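Local coordinates for penicillin binding protein 2X (Streptococcus thermophilus, PDB 5U47) that probably acts as a transpeptidase that cross-links peptides of neighbouring glycan strands in septal peptidoglycan, and belongs to the enzymes that beta-lactams inactivate by acylating a serine, at residues 75-80 / 129-134; 135-140 / 201-206; 189-194 / 206-211. The protein carries 1 engineered substitution. All blocks are in the same frame, centred on the assembly; numbering follows the deposited sequence.

Interaction 1 of 3, residues 75-80 / 129-134; sequences FDKVAD and AGIKGM
V78 and I131 meet with no ring or other flat group between them, so the contact has neither faces nor edges of that kind; it is built from methyl and methylene groups. V78 CG2 fits into the crook of I131, 3.9 Å from I131 CG2 and 4.0 Å from I131 CD1, the two branched side chains crossing obliquely. The other methyl of V78, CG1, lies anti to the backbone N (chi1 172°) and meets M134 tip to tip, its partner being M134 CE at 4.1 Å. A flexible methionine suits this place, because its bends bring the terminal methyl round to the helix. K77 offers only its aliphatic part: K77 CG rests 3.8 Å from I131 CD1, the two chains crossing at about a right angle, while CE passes A129 CB more loosely. G130 adopts a positive phi (67°), comfortable for glycine, in the Schellman motif that ends helix 116-128 and turns the chain toward strand 134-143. The contact thus lays one side of helix 72-86 on this connection. F75 and A79, elsewhere on that helix, pack on helix 90-97. On the other segment, M134 also touches I52 and A54 of strand 42-55.

Interaction 2 of 3, residues 135-140 / 201-206; sequences AFEATT and TLLGTE
E137 reaches out of strand 134-143 to a type II beta turn, L202 to T205, and takes the N-H of G204 on its OE1 at 3.0 Å. The bond is bent, 141° at the hydrogen, and meets OE1 from above the carboxylate plane. CG of E137 stands anti to the backbone N (chi1 -175°), and the E137 side chain crosses that of L203 at about a right angle, with E137 CD 3.9 Å from L203 CD2. Glycine suits the third position of the turn: its phi is positive, and its bare CA comes within 3.9 Å of A135 CB and 3.4 Å of F136 O, the latter a CA-H...O contact. E206 brings a second carboxylate to E137, with OE1 to OE1 at 2.8 Å and the planes 76° apart. Two negative groups this close would be expected to raise each other's proton affinity, although the modelled position of the E206 side chain is doubtful. Waters join the strand edge to the loop, one taking the N-H of A138 and, as modelled, donating to E206 OE1. Farther out, backbone bonds of A135, E137 and T139 hold the strand against strand 42-55, and E137 OE2 is fixed by the hydroxyl of Y193. Within the turn, threonine closes the ends: T205 OG1 donates to L202 O at 2.8 Å and accepts from E194 N.

Interaction 3 of 3, residues 189-194 / 206-211; sequences GEAIYE and ETITKE
I192 and T207 form a hydrogen-bonded antiparallel pair, with I192 N giving to T207 O at 3.0 Å and T207 N giving back to I192 O at 3.2 Å. Next to it, A191 and I208 form a non-hydrogen-bonded pair, their side chains on the face opposite I192 and T207; the small A191 CB lies only 3.4 Å from T207 O. I192 crosses T209 at about a right angle, its CG1 3.8 Å from T209 CG2. At E190 the register slips by one residue: two residues, T209 and K210, stand opposite the single E190, which makes this a classic beta bulge. E190 O accepts T209 N, at 2.9 Å with an angle of 165°, and also K210 N, both from the same face of the carbonyl plane. Threonine adds a weak third donor, since chi1 of 59° places OG1 between its backbone N and carbonyl carbon, turned to E190 O. E190 N in turn donates to K210 O at 2.8 Å. CB of E190 touches CB of K210 at 3.6 Å, but their charged ends diverge and form no salt bridge. G189, without a side chain, lets its CA lie 3.1 Å from K210 O. Strand 189-192 is the middle of a three-stranded antiparallel sheet, with strand 26-28 on its other edge, where A191 packs on V28. Beyond the sheet pairing, Y193 and E206 lie side by side, CG of E206 modelled over one ring face, although so close to the ring that this CH-pi contact is doubtful.

From the N terminus the chain forms strands 26-28 and 42-55 before reaching helix 72-86. There interaction 1 opens, and it closes a loop of 48 residues at 129-134, tying the helix to the entry of strand 134-143. Interaction 2 opens at the very next residue and returns at 201-206, so the two are in series. Interaction 3 begins at 189-194, before interaction 2 has closed, and ends at 206-211: these two cross and share E206. A backbone bond between L202 N and E194 O also joins them. Together they connect helix 72-86, the large mixed sheet and the three-stranded sheet of the dimerisation-domain region.

Interaction 1 of 3, residues 75-80 / 129-134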
loop_
_atom_site.group_PDB
_atom_site.type_symbol
_atom_site.label_atom_id
_atom_site.label_comp_id
_atom_site.label_asym_id
_atom_site.label_seq_id
_atom_site.Cartn_x
_atom_site.Cartn_y
_atom_site.Cartn_z
ATOM N N PHE A 75 -22.023 22.109 45.920
ATOM C CA PHE A 75 -21.843 20.651 45.706
ATOM C C PHE A 75 -23.129 19.910 45.276
ATOM O O PHE A 75 -23.122 19.140 44.305
ATOM C CB PHE A 75 -21.282 20.012 46.989
ATOM C CG PHE A 75 -19.779 20.088 47.131
ATOM C CD1 PHE A 75 -19.019 21.083 46.507
ATOM C CD2 PHE A 75 -19.123 19.185 47.964
ATOM C CE1 PHE A 75 -17.638 21.133 46.670
ATOM C CE2 PHE A 75 -17.742 19.244 48.140
ATOM C CZ PHE A 75 -16.999 20.218 47.490
ATOM N N ASP A 76 -24.219 20.166 45.997
ATOM C CA ASP A 76 -25.516 19.533 45.731
ATOM C C ASP A 76 -26.088 19.892 44.360
ATOM O O ASP A 76 -26.693 19.047 43.705
ATOM C CB ASP A 76 -26.535 19.931 46.812
ATOM C CG ASP A 76 -27.877 19.225 46.645
ATOM O OD1 ASP A 76 -27.904 17.972 46.632
ATOM O OD2 ASP A 76 -28.906 19.925 46.545
ATOM N N LYS A 77 -25.929 21.149 43.941
ATOM C CA LYS A 77 -26.445 21.566 42.632
ATOM C C LYS A 77 -25.641 20.893 41.507
ATOM O O LYS A 77 -26.203 20.493 40.480
ATOM C CB LYS A 77 -26.449 23.093 42.495
ATOM C CG LYS A 77 -26.951 23.615 41.150
ATOM C CD LYS A 77 -28.297 23.007 40.748
ATOM C CE LYS A 77 -28.776 23.556 39.416
ATOM N NZ LYS A 77 -30.016 22.876 38.959
ATOM N N VAL A 78 -24.330 20.758 41.717
ATOM C CA VAL A 78 -23.461 20.067 40.769
ATOM C C VAL A 78 -23.927 18.611 40.628
ATOM O O VAL A 78 -23.962 18.079 39.514
ATOM C CB VAL A 78 -21.967 20.124 41.194
ATOM C CG1 VAL A 78 -21.102 19.240 40.295
ATOM C CG2 VAL A 78 -21.450 21.556 41.167
ATOM N N ALA A 79 -24.312 17.982 41.742
ATOM C CA ALA A 79 -24.782 16.588 41.683
ATOM C C ALA A 79 -26.091 16.475 40.883
ATOM O O ALA A 79 -26.271 15.530 40.087
ATOM C CB ALA A 79 -24.950 16.014 43.076
ATOM N N ASP A 80 -26.995 17.440 41.089
ATOM C CA ASP A 80 -28.270 17.474 40.355
ATOM C C ASP A 80 -27.983 17.556 38.866
ATOM O O ASP A 80 -28.569 16.823 38.063
ATOM C CB ASP A 80 -29.135 18.665 40.782
ATOM C CG ASP A 80 -29.622 18.561 42.231
ATOM O OD1 ASP A 80 -29.585 17.450 42.814
ATOM O OD2 ASP A 80 -30.053 19.599 42.776
ATOM N N ALA A 129 -26.016 28.572 36.389
ATOM C CA ALA A 129 -26.159 28.317 37.839
ATOM C C ALA A 129 -25.105 29.045 38.693
ATOM O O ALA A 129 -25.075 28.880 39.912
ATOM C CB ALA A 129 -26.101 26.820 38.120
ATOM N N GLY A 130 -24.228 29.820 38.057
ATOM C CA GLY A 130 -23.203 30.574 38.786
ATOM C C GLY A 130 -22.145 29.717 39.469
ATOM O O GLY A 130 -21.549 30.135 40.451
ATOM N N ILE A 131 -21.895 28.525 38.933
ATOM C CA ILE A 131 -20.912 27.611 39.505
ATOM C C ILE A 131 -19.616 27.673 38.691
ATOM O O ILE A 131 -19.619 27.463 37.475
ATOM C CB ILE A 131 -21.442 26.164 39.516
ATOM C CG1 ILE A 131 -22.774 26.081 40.278
ATOM C CG2 ILE A 131 -20.416 25.221 40.144
ATOM C CD1 ILE A 131 -23.534 24.786 40.066
ATOM N N LYS A 132 -18.523 27.961 39.389
ATOM C CA LYS A 132 -17.182 28.030 38.818
ATOM C C LYS A 132 -16.396 26.827 39.305
ATOM O O LYS A 132 -16.779 26.208 40.293
ATOM C CB LYS A 132 -16.484 29.314 39.288
ATOM C CG LYS A 132 -17.069 30.573 38.681
ATOM C CD LYS A 132 -16.539 31.837 39.340
ATOM C CE LYS A 132 -16.871 33.066 38.500
ATOM N NZ LYS A 132 -18.323 33.168 38.165
ATOM N N GLY A 133 -15.305 26.497 38.613
ATOM C CA GLY A 133 -14.431 25.386 39.017
ATOM C C GLY A 133 -14.573 24.094 38.224
ATOM O O GLY A 133 -13.763 23.177 38.403
ATOM N N MET A 134 -15.605 23.997 37.384
ATOM C CA MET A 134 -15.799 22.795 36.546
ATOM C C MET A 134 -15.020 23.009 35.264
ATOM O O MET A 134 -14.989 24.123 34.742
ATOM C CB MET A 134 -17.283 22.552 36.253
ATOM C CG MET A 134 -18.145 22.440 37.513
ATOM S SD MET A 134 -17.655 21.107 38.638
ATOM C CE MET A 134 -17.964 19.660 37.615
#

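Interaction 2 of 3, residues 135-140 / 201-206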
loop_
_atom_site.group_PDB
_atom_site.type_symbol
_atom_site.label_atom_id
_atom_site.label_comp_id
_atom_site.label_asym_id
_atom_site.label_seq_id
_atom_site.Cartn_x
_atom_site.Cartn_y
_atom_site.Cartn_z
ATOM N N ALA A 135 -14.368 21.964 34.765
ATOM C CA ALA A 135 -13.552 22.107 33.564
ATOM C C ALA A 135 -13.556 20.842 32.736
ATOM O O ALA A 135 -13.919 19.769 33.221
ATOM C CB ALA A 135 -12.129 22.510 33.944
ATOM N N PHE A 136 -13.139 20.969 31.480
ATOM C CA PHE A 136 -13.128 19.831 30.558
ATOM C C PHE A 136 -11.794 19.713 29.832
ATOM O O PHE A 136 -11.263 20.722 29.358
ATOM C CB PHE A 136 -14.254 19.979 29.543
ATOM C CG PHE A 136 -15.630 19.973 30.155
ATOM C CD1 PHE A 136 -16.320 18.785 30.334
ATOM C CD2 PHE A 136 -16.237 21.163 30.552
ATOM C CE1 PHE A 136 -17.593 18.773 30.891
ATOM C CE2 PHE A 136 -17.507 21.159 31.113
ATOM C CZ PHE A 136 -18.186 19.962 31.278
ATOM N N GLU A 137 -11.251 18.490 29.776
ATOM C CA GLU A 137 -10.005 18.223 29.048
ATOM C C GLU A 137 -10.357 17.360 27.837
ATOM O O GLU A 137 -11.079 16.351 27.952
ATOM C CB GLU A 137 -8.949 17.530 29.930
ATOM C CG GLU A 137 -7.545 17.320 29.298
ATOM C CD GLU A 137 -6.704 18.602 29.087
ATOM O OE1 GLU A 137 -7.141 19.699 29.503
ATOM O OE2 GLU A 137 -5.583 18.512 28.494
ATOM N N ALA A 138 -9.866 17.791 26.683
ATOM C CA ALA A 138 -10.083 17.091 25.428
ATOM C C ALA A 138 -9.211 15.847 25.347
ATOM O O ALA A 138 -8.046 15.865 25.745
ATOM C CB ALA A 138 -9.779 18.005 24.254
ATOM N N THR A 139 -9.802 14.762 24.859
ATOM C CA THR A 139 -9.086 13.517 24.626
ATOM C C THR A 139 -9.452 13.099 23.201
ATOM O O THR A 139 -10.633 12.958 22.859
ATOM C CB THR A 139 -9.453 12.411 25.628
ATOM O OG1 THR A 139 -10.857 12.152 25.559
ATOM C CG2 THR A 139 -9.074 12.816 27.039
ATOM N N THR A 140 -8.433 12.899 22.381
ATOM C CA THR A 140 -8.636 12.573 20.990
ATOM C C THR A 140 -8.397 11.106 20.723
ATOM O O THR A 140 -7.407 10.543 21.199
ATOM C CB THR A 140 -7.677 13.408 20.130
ATOM O OG1 THR A 140 -7.943 14.786 20.366
ATOM C CG2 THR A 140 -7.861 13.129 18.676
ATOM N N THR A 201 -0.027 19.032 36.936
ATOM C CA THR A 201 -0.889 19.741 35.993
ATOM C C THR A 201 -2.383 19.651 36.329
ATOM O O THR A 201 -2.899 18.564 36.553
ATOM C CB THR A 201 -0.691 19.169 34.569
ATOM O OG1 THR A 201 0.688 19.260 34.212
ATOM C CG2 THR A 201 -1.512 19.929 33.545
ATOM N N LEU A 202 -3.061 20.802 36.364
ATOM C CA LEU A 202 -4.508 20.874 36.588
ATOM C C LEU A 202 -5.134 20.813 35.206
ATOM O O LEU A 202 -4.875 21.675 34.376
ATOM C CB LEU A 202 -4.906 22.179 37.278
ATOM C CG LEU A 202 -4.291 22.462 38.653
ATOM C CD1 LEU A 202 -4.790 23.794 39.193
ATOM C CD2 LEU A 202 -4.609 21.341 39.634
ATOM N N LEU A 203 -5.949 19.795 34.952
ATOM C CA LEU A 203 -6.543 19.614 33.630
ATOM C C LEU A 203 -7.758 20.514 33.373
ATOM O O LEU A 203 -8.497 20.883 34.299
ATOM C CB LEU A 203 -6.881 18.138 33.406
ATOM C CG LEU A 203 -5.670 17.188 33.440
ATOM C CD1 LEU A 203 -6.117 15.734 33.441
ATOM C CD2 LEU A 203 -4.708 17.454 32.286
ATOM N N GLY A 204 -7.918 20.890 32.100
ATOM C CA GLY A 204 -9.020 21.742 31.653
ATOM C C GLY A 204 -8.849 23.241 31.854
ATOM O O GLY A 204 -9.703 24.014 31.427
ATOM N N THR A 205 -7.729 23.647 32.452
ATOM C CA THR A 205 -7.452 25.054 32.774
ATOM C C THR A 205 -6.608 25.827 31.759
ATOM O O THR A 205 -6.420 27.031 31.919
ATOM C CB THR A 205 -6.682 25.132 34.115
ATOM O OG1 THR A 205 -5.458 24.374 34.015
ATOM C CG2 THR A 205 -7.530 24.603 35.237
ATOM N N GLU A 206 -6.071 25.109 30.772
ATOM C CA GLU A 206 -5.200 25.653 29.700
ATOM C C GLU A 206 -5.500 27.004 29.126
ATOM O O GLU A 206 -6.656 27.381 28.939
ATOM C CB GLU A 206 -5.219 24.767 28.424
ATOM C CG GLU A 206 -4.999 23.310 28.626
ATOM C CD GLU A 206 -6.245 22.606 29.107
ATOM O OE1 GLU A 206 -7.095 22.254 28.268
ATOM O OE2 GLU A 206 -6.349 22.392 30.330
HETATM O O HOH W 1 -9.569 22.456 27.973
HETATM O O HOH W 2 -12.804 23.461 30.418
HETATM O O HOH W 3 -8.513 20.305 26.457
#

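Interaction 3 of 3, residues 189-194 / 206-211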
loop_
_atom_site.group_PDB
_atom_site.type_symbol
_atom_site.label_atom_id
_atom_site.label_comp_id
_atom_site.label_asym_id
_atom_site.label_seq_id
_atom_site.Cartn_x
_atom_site.Cartn_y
_atom_site.Cartn_z
ATOM N N GLY A 189 0.927 22.572 19.004
ATOM C CA GLY A 189 0.670 23.843 19.644
ATOM C C GLY A 189 1.326 23.833 21.008
ATOM O O GLY A 189 2.059 22.908 21.342
ATOM N N GLU A 190 1.030 24.841 21.812
ATOM C CA GLU A 190 1.647 24.970 23.108
ATOM C C GLU A 190 0.651 25.655 24.027
ATOM O O GLU A 190 -0.121 26.506 23.579
ATOM C CB GLU A 190 2.901 25.841 22.955
ATOM C CG GLU A 190 4.023 25.547 23.928
ATOM C CD GLU A 190 4.826 24.303 23.564
ATOM O OE1 GLU A 190 5.425 23.690 24.474
ATOM O OE2 GLU A 190 4.879 23.936 22.376
ATOM N N ALA A 191 0.644 25.274 25.296
ATOM C CA ALA A 191 -0.232 25.913 26.263
ATOM C C ALA A 191 0.384 25.925 27.649
ATOM O O ALA A 191 1.293 25.146 27.961
ATOM C CB ALA A 191 -1.577 25.212 26.307
ATOM N N ILE A 192 -0.113 26.836 28.469
ATOM C CA ILE A 192 0.293 26.943 29.850
ATOM C C ILE A 192 -0.877 26.406 30.660
ATOM O O ILE A 192 -1.967 26.972 30.642
ATOM C CB ILE A 192 0.586 28.401 30.271
ATOM C CG1 ILE A 192 1.699 28.982 29.401
ATOM C CG2 ILE A 192 0.964 28.462 31.742
ATOM C CD1 ILE A 192 1.968 30.453 29.642
ATOM N N TYR A 193 -0.658 25.292 31.330
ATOM C CA TYR A 193 -1.672 24.740 32.219
ATOM C C TYR A 193 -1.382 25.288 33.574
ATOM O O TYR A 193 -0.243 25.575 33.879
ATOM C CB TYR A 193 -1.553 23.223 32.319
ATOM C CG TYR A 193 -2.101 22.450 31.166
ATOM C CD1 TYR A 193 -1.505 22.503 29.910
ATOM C CD2 TYR A 193 -3.202 21.611 31.336
ATOM C CE1 TYR A 193 -2.013 21.765 28.846
ATOM C CE2 TYR A 193 -3.696 20.857 30.289
ATOM C CZ TYR A 193 -3.107 20.947 29.045
ATOM O OH TYR A 193 -3.618 20.212 28.007
ATOM N N GLU A 194 -2.416 25.438 34.388
ATOM C CA GLU A 194 -2.228 25.826 35.774
ATOM C C GLU A 194 -1.751 24.569 36.507
ATOM O O GLU A 194 -2.060 23.445 36.087
ATOM C CB GLU A 194 -3.532 26.357 36.365
ATOM C CG GLU A 194 -4.022 27.635 35.699
ATOM C CD GLU A 194 -5.380 28.095 36.197
ATOM O OE1 GLU A 194 -5.555 29.313 36.412
ATOM O OE2 GLU A 194 -6.270 27.250 36.397
ATOM N N GLU A 206 -6.071 25.109 30.772
ATOM C CA GLU A 206 -5.200 25.653 29.700
ATOM C C GLU A 206 -5.500 27.004 29.126
ATOM O O GLU A 206 -6.656 27.381 28.939
ATOM C CB GLU A 206 -5.219 24.767 28.424
ATOM C CG GLU A 206 -4.999 23.310 28.626
ATOM C CD GLU A 206 -6.245 22.606 29.107
ATOM O OE1 GLU A 206 -7.095 22.254 28.268
ATOM O OE2 GLU A 206 -6.349 22.392 30.330
ATOM N N THR A 207 -4.414 27.682 28.775
ATOM C CA THR A 207 -4.452 28.907 28.024
ATOM C C THR A 207 -3.505 28.589 26.876
ATOM O O THR A 207 -2.318 28.394 27.092
ATOM C CB THR A 207 -3.921 30.122 28.807
ATOM O OG1 THR A 207 -4.792 30.412 29.903
ATOM C CG2 THR A 207 -3.835 31.349 27.894
ATOM N N ILE A 208 -4.047 28.485 25.669
ATOM C CA ILE A 208 -3.243 28.210 24.485
ATOM C C ILE A 208 -2.381 29.434 24.201
ATOM O O ILE A 208 -2.872 30.561 24.226
ATOM C CB ILE A 208 -4.127 27.836 23.279
ATOM C CG1 ILE A 208 -4.799 26.476 23.564
ATOM C CG2 ILE A 208 -3.303 27.788 21.998
ATOM C CD1 ILE A 208 -5.832 26.032 22.546
ATOM N N THR A 209 -1.092 29.204 23.982
ATOM C CA THR A 209 -0.155 30.288 23.691
ATOM C C THR A 209 0.354 30.223 22.257
ATOM O O THR A 209 0.756 31.250 21.682
ATOM C CB THR A 209 1.019 30.278 24.674
ATOM O OG1 THR A 209 1.707 29.026 24.606
ATOM C CG2 THR A 209 0.510 30.504 26.081
ATOM N N LYS A 210 0.387 29.008 21.711
ATOM C CA LYS A 210 0.770 28.777 20.325
ATOM C C LYS A 210 -0.261 27.811 19.737
ATOM O O LYS A 210 -0.398 26.698 20.223
ATOM C CB LYS A 210 2.150 28.143 20.235
ATOM C CG LYS A 210 2.598 27.902 18.808
ATOM C CD LYS A 210 3.981 27.292 18.744
ATOM C CE LYS A 210 4.458 27.277 17.298
ATOM N NZ LYS A 210 5.796 26.646 17.117
ATOM N N GLU A 211 -0.978 28.244 18.711
ATOM C CA GLU A 211 -1.981 27.410 18.069
ATOM C C GLU A 211 -1.338 26.274 17.281
ATOM O O GLU A 211 -0.328 26.470 16.606
ATOM C CB GLU A 211 -2.851 28.241 17.109
ATOM C CG GLU A 211 -3.834 29.191 17.768
ATOM C CD GLU A 211 -4.922 28.485 18.563
ATOM O OE1 GLU A 211 -5.269 27.330 18.251
ATOM O OE2 GLU A 211 -5.451 29.104 19.503
#